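Local coordinates for putative exported protein (Bacteroides fragilis, PDB 3FZX), which is of uncharacterised function but binds calcium ions and may be an exported lipid-binding protein related to LolA and LolB, at residues Y36-Q40 against V50-Y54; K62-S66 against M95-M101. All blocks are in the same frame, centred on the assembly; numbering follows the deposited sequence.

Contact 1 (Y36-Q40 against V50-Y54); sequences YRVDQ and VVANY
Residues 36-40 and 50-54 are extended strands running antiparallel, their short axes at 139° and 4.4 Å apart at closest approach. Tyr36 faces Tyr54 as a non-hydrogen-bonded pair (CA to CA 4.5 Å), and Arg37 with Asn53 is a hydrogen-bonded one: Arg37 N to Asn53 O and Asn53 N to Arg37 O are both 2.8 Å. Val38 opposite Ala52 is again non-hydrogen-bonded. Then the register slips by one. Asp39 (phi/psi -88/-49) leaves the extended region, so that Asp39 N and Gln40 N both donate to Val51 O, at 2.8 and 3.2 Å, while Val51 N returns a bond to Gln40 O at 2.9 Å. This is a classic beta bulge, set in the hairpin of strands 30-44 and 47-58 in an antiparallel barrel. Side chains of Tyr36, Val38, Ala52 and Tyr54 share one face. Tyr36 (chi1 m) lays CD1 3.8 Å from Tyr54 CB, and its hydroxyl, which would be costly to bury without a partner, hydrogen-bonds Asp84. Small Ala52 leaves room on this face for Phe11, which it touches, and Val38 CG1 meets Val50 CG1 at 4.0 Å. The other face, with Arg37, Asn53, Val51 and Gln40, is more polar. Long Arg37 (chi1 and chi2 t) bends at chi3 (p) toward Asp39, NH1 reaching OD1 at 3.3 Å in a salt bridge; its NH2 lies 2.6 Å from Asn53 OD1. Val51 packs on Tyr132 of the second subunit.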
# COMPACT_ATOMS: atom_id res chain seq x y z
N TYR A 36 -16.18 9.00 -4.28
CA TYR A 36 -14.78 9.39 -4.23
C TYR A 36 -14.71 10.87 -4.55
O TYR A 36 -15.41 11.34 -5.46
CB TYR A 36 -13.98 8.67 -5.30
CG TYR A 36 -13.73 7.21 -5.07
CD1 TYR A 36 -12.88 6.79 -4.04
CD2 TYR A 36 -14.25 6.25 -5.93
CE1 TYR A 36 -12.59 5.41 -3.85
CE2 TYR A 36 -13.98 4.89 -5.75
CZ TYR A 36 -13.15 4.47 -4.71
OH TYR A 36 -12.88 3.12 -4.54
N ARG A 37 -13.87 11.61 -3.83
CA ARG A 37 -13.59 13.00 -4.18
C ARG A 37 -12.07 13.24 -4.21
O ARG A 37 -11.36 12.95 -3.23
CB ARG A 37 -14.27 13.96 -3.20
CG ARG A 37 -14.07 15.44 -3.56
CD ARG A 37 -14.65 16.42 -2.53
NE ARG A 37 -14.37 16.08 -1.13
CZ ARG A 37 -13.22 16.28 -0.49
NH1 ARG A 37 -12.15 16.82 -1.10
NH2 ARG A 37 -13.12 15.92 0.78
N VAL A 38 -11.59 13.76 -5.34
CA VAL A 38 -10.18 14.07 -5.52
C VAL A 38 -9.82 15.25 -4.61
O VAL A 38 -10.36 16.34 -4.77
CB VAL A 38 -9.85 14.44 -6.98
CG1 VAL A 38 -8.39 14.93 -7.10
CG2 VAL A 38 -10.11 13.26 -7.91
N ASP A 39 -8.94 15.00 -3.65
CA ASP A 39 -8.50 16.02 -2.68
C ASP A 39 -7.31 16.79 -3.24
O ASP A 39 -7.31 18.00 -3.25
CB ASP A 39 -8.10 15.39 -1.35
CG ASP A 39 -8.06 16.41 -0.19
OD1 ASP A 39 -9.13 16.95 0.15
OD2 ASP A 39 -6.98 16.65 0.41
N GLN A 40 -6.30 16.08 -3.73
CA GLN A 40 -5.10 16.72 -4.25
C GLN A 40 -4.47 15.91 -5.36
O GLN A 40 -4.47 14.69 -5.30
CB GLN A 40 -4.07 16.88 -3.12
CG GLN A 40 -4.32 18.05 -2.16
CD GLN A 40 -4.29 19.42 -2.87
OE1 GLN A 40 -3.41 19.69 -3.69
NE2 GLN A 40 -5.26 20.28 -2.54
N VAL A 50 -2.47 11.04 -6.88
CA VAL A 50 -3.80 11.60 -6.55
C VAL A 50 -4.23 11.06 -5.19
O VAL A 50 -4.24 9.85 -5.00
CB VAL A 50 -4.88 11.25 -7.60
CG1 VAL A 50 -6.30 11.50 -7.06
CG2 VAL A 50 -4.67 12.01 -8.89
N VAL A 51 -4.53 11.94 -4.25
CA VAL A 51 -5.07 11.56 -2.95
C VAL A 51 -6.57 11.88 -3.03
O VAL A 51 -6.95 13.01 -3.34
CB VAL A 51 -4.37 12.36 -1.80
CG1 VAL A 51 -5.09 12.16 -0.46
CG2 VAL A 51 -2.88 11.98 -1.68
N ALA A 52 -7.42 10.87 -2.78
CA ALA A 52 -8.87 11.08 -2.79
C ALA A 52 -9.49 10.63 -1.48
O ALA A 52 -8.99 9.71 -0.86
CB ALA A 52 -9.51 10.32 -3.94
N ASN A 53 -10.55 11.32 -1.05
CA ASN A 53 -11.38 10.89 0.08
C ASN A 53 -12.49 9.98 -0.42
O ASN A 53 -13.10 10.28 -1.45
CB ASN A 53 -12.04 12.09 0.73
CG ASN A 53 -11.04 13.07 1.28
OD1 ASN A 53 -11.18 14.27 1.08
ND2 ASN A 53 -10.01 12.58 1.94
N TYR A 54 -12.75 8.89 0.29
CA TYR A 54 -13.87 8.00 -0.03
C TYR A 54 -14.87 8.00 1.11
O TYR A 54 -14.49 8.20 2.27
CB TYR A 54 -13.44 6.57 -0.32
CG TYR A 54 -12.78 5.82 0.82
CD1 TYR A 54 -13.55 5.16 1.79
CD2 TYR A 54 -11.40 5.74 0.92
CE1 TYR A 54 -12.95 4.46 2.84
CE2 TYR A 54 -10.79 5.04 1.96
CZ TYR A 54 -11.57 4.41 2.92
OH TYR A 54 -10.95 3.71 3.92

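Contact 2 (K62-S66 against M95-M101)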
# COMPACT_ATOMS: atom_id res chain seq x y z
N LYS A 62 -26.84 7.03 4.81
CA LYS A 62 -26.06 7.01 6.06
C LYS A 62 -24.61 6.51 5.81
O LYS A 62 -24.40 5.42 5.27
CB LYS A 62 -26.74 6.13 7.12
CG LYS A 62 -26.07 6.25 8.51
CD LYS A 62 -26.74 5.41 9.60
CE LYS A 62 -26.42 3.93 9.46
NZ LYS A 62 -27.12 3.17 10.53
N THR A 63 -23.63 7.33 6.19
CA THR A 63 -22.22 6.98 6.03
C THR A 63 -21.87 5.76 6.87
O THR A 63 -22.24 5.72 8.01
CB THR A 63 -21.30 8.13 6.47
OG1 THR A 63 -21.53 9.26 5.61
CG2 THR A 63 -19.85 7.75 6.36
N LEU A 64 -21.21 4.78 6.27
CA LEU A 64 -20.76 3.57 6.94
C LEU A 64 -19.25 3.66 7.25
O LEU A 64 -18.78 3.18 8.27
CB LEU A 64 -21.03 2.34 6.07
CG LEU A 64 -22.48 2.09 5.61
CD1 LEU A 64 -22.54 0.79 4.82
CD2 LEU A 64 -23.47 2.04 6.77
N ASN A 65 -18.49 4.28 6.37
CA ASN A 65 -17.05 4.32 6.49
C ASN A 65 -16.52 5.40 5.57
O ASN A 65 -17.05 5.59 4.48
CB ASN A 65 -16.50 2.97 6.02
CG ASN A 65 -15.07 2.72 6.47
OD1 ASN A 65 -14.16 2.77 5.67
ND2 ASN A 65 -14.89 2.43 7.75
N SER A 66 -15.48 6.11 6.02
CA SER A 66 -14.73 7.01 5.16
C SER A 66 -13.26 7.05 5.50
O SER A 66 -12.83 6.77 6.62
CB SER A 66 -15.32 8.42 5.12
OG SER A 66 -15.65 8.87 6.40
N MSE A 95 -18.91 -3.01 7.66
CA MSE A 95 -18.30 -1.69 7.87
C MSE A 95 -19.03 -0.81 8.86
O MSE A 95 -20.26 -0.77 8.89
CB MSE A 95 -18.21 -0.90 6.58
CG MSE A 95 -16.97 -1.12 5.72
SE MSE A 95 -17.40 -0.32 3.96
CE MSE A 95 -16.00 -1.32 3.00
N ASN A 96 -18.24 -0.10 9.66
CA ASN A 96 -18.72 0.99 10.49
C ASN A 96 -17.54 1.97 10.67
O ASN A 96 -16.44 1.76 10.13
CB ASN A 96 -19.33 0.48 11.80
CG ASN A 96 -18.39 -0.41 12.59
OD1 ASN A 96 -17.23 -0.06 12.84
ND2 ASN A 96 -18.88 -1.58 13.00
N ALA A 97 -17.79 3.06 11.38
CA ALA A 97 -16.78 4.11 11.58
C ALA A 97 -15.47 3.61 12.19
O ALA A 97 -14.45 4.23 11.98
CB ALA A 97 -17.36 5.22 12.43
N ASP A 98 -15.50 2.52 12.96
CA ASP A 98 -14.29 1.98 13.56
C ASP A 98 -13.58 0.91 12.71
O ASP A 98 -12.61 0.31 13.17
CB ASP A 98 -14.58 1.43 14.98
CG ASP A 98 -14.94 2.53 15.98
OD1 ASP A 98 -14.93 3.73 15.64
OD2 ASP A 98 -15.26 2.20 17.13
N VAL A 99 -14.07 0.66 11.49
CA VAL A 99 -13.42 -0.30 10.60
C VAL A 99 -12.36 0.40 9.77
O VAL A 99 -12.57 1.47 9.24
CB VAL A 99 -14.43 -1.03 9.67
CG1 VAL A 99 -13.71 -1.68 8.50
CG2 VAL A 99 -15.23 -2.07 10.46
N TYR A 100 -11.20 -0.22 9.68
CA TYR A 100 -10.09 0.26 8.88
C TYR A 100 -9.72 -0.82 7.93
O TYR A 100 -10.09 -1.98 8.10
CB TYR A 100 -8.90 0.59 9.79
CG TYR A 100 -9.26 1.75 10.67
CD1 TYR A 100 -9.17 3.07 10.18
CD2 TYR A 100 -9.77 1.55 11.94
CE1 TYR A 100 -9.54 4.16 10.97
CE2 TYR A 100 -10.13 2.65 12.74
CZ TYR A 100 -10.02 3.94 12.25
OH TYR A 100 -10.39 5.00 13.02
N MSE A 101 -8.98 -0.44 6.91
CA MSE A 101 -8.60 -1.38 5.88
C MSE A 101 -7.21 -1.06 5.34
O MSE A 101 -6.76 0.08 5.40
CB MSE A 101 -9.65 -1.41 4.78
CG MSE A 101 -9.96 -0.09 4.21
SE MSE A 101 -11.47 -0.23 2.98
CE MSE A 101 -12.96 0.24 4.19
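Selenomethionine Met95 opens the second segment by pointing its CA-CB bond at strand 63-66. Its CB lies 4.3 Å from Leu64 CB and its SE 4.0 Å from Asn65 CB; a long, flexible apolar chain suits this buried place, where it also touches Phe56 and Leu131. The CA-CB bond of Asn96 points away, yet its backbone carbonyl matters: Asn96 O accepts from Asn65 ND2 at 2.9 Å and from Val99 N at 2.9 Å, the latter closing a type I beta turn from Asn96 to Val99. Asparagine fits this first position because its short side chain can bend back, OD1 taking a bond from Asp98 N (3.1 Å) as an Asx turn. Ala97 and Asp98 form the exposed crown of the turn, a natural place for a small and a charged residue. At Val99 the chain becomes strand; its side chain is buried, and Val99 O receives the second bond from Asn65 ND2 (2.9 Å). Further on, selenomethionine Met101 comes back with CE 3.2 Å from Asn65 OD1, an oxygen buried here without a hydrogen-bonding partner. Asn65 thus spends both amide hydrogens on the turn. It sits with Leu64 in a classic beta bulge opposite Phe56. Together these make an Asx turn and type I beta turn leading into strand 99-107, held by an asparagine side chain of barrel strand 63-74.

Contact 1 closes before contact 2 opens along the chain, and their centres lie about 17 Å apart in one antiparallel barrel. Strands 47-58 and 63-74, consecutive in sequence and adjacent in the sheet, connect them: the first supplies residues 50-54, the second residues 62-66. The contacts also touch directly through Tyr54, whose CE1 is 3.5 Å from Asn65 OD1 and whose OH is 3.9 Å from Met101 CG. Contact 1 joins neighbouring strands of a hairpin, whereas contact 2 brings strand 63-74 to the start of strand 99-107, with strand 77-81 between them in sheet order. Main-chain pairing and a side-chain contact that spans a strand thus lie side by side in one region of the barrel, away from the calcium sites.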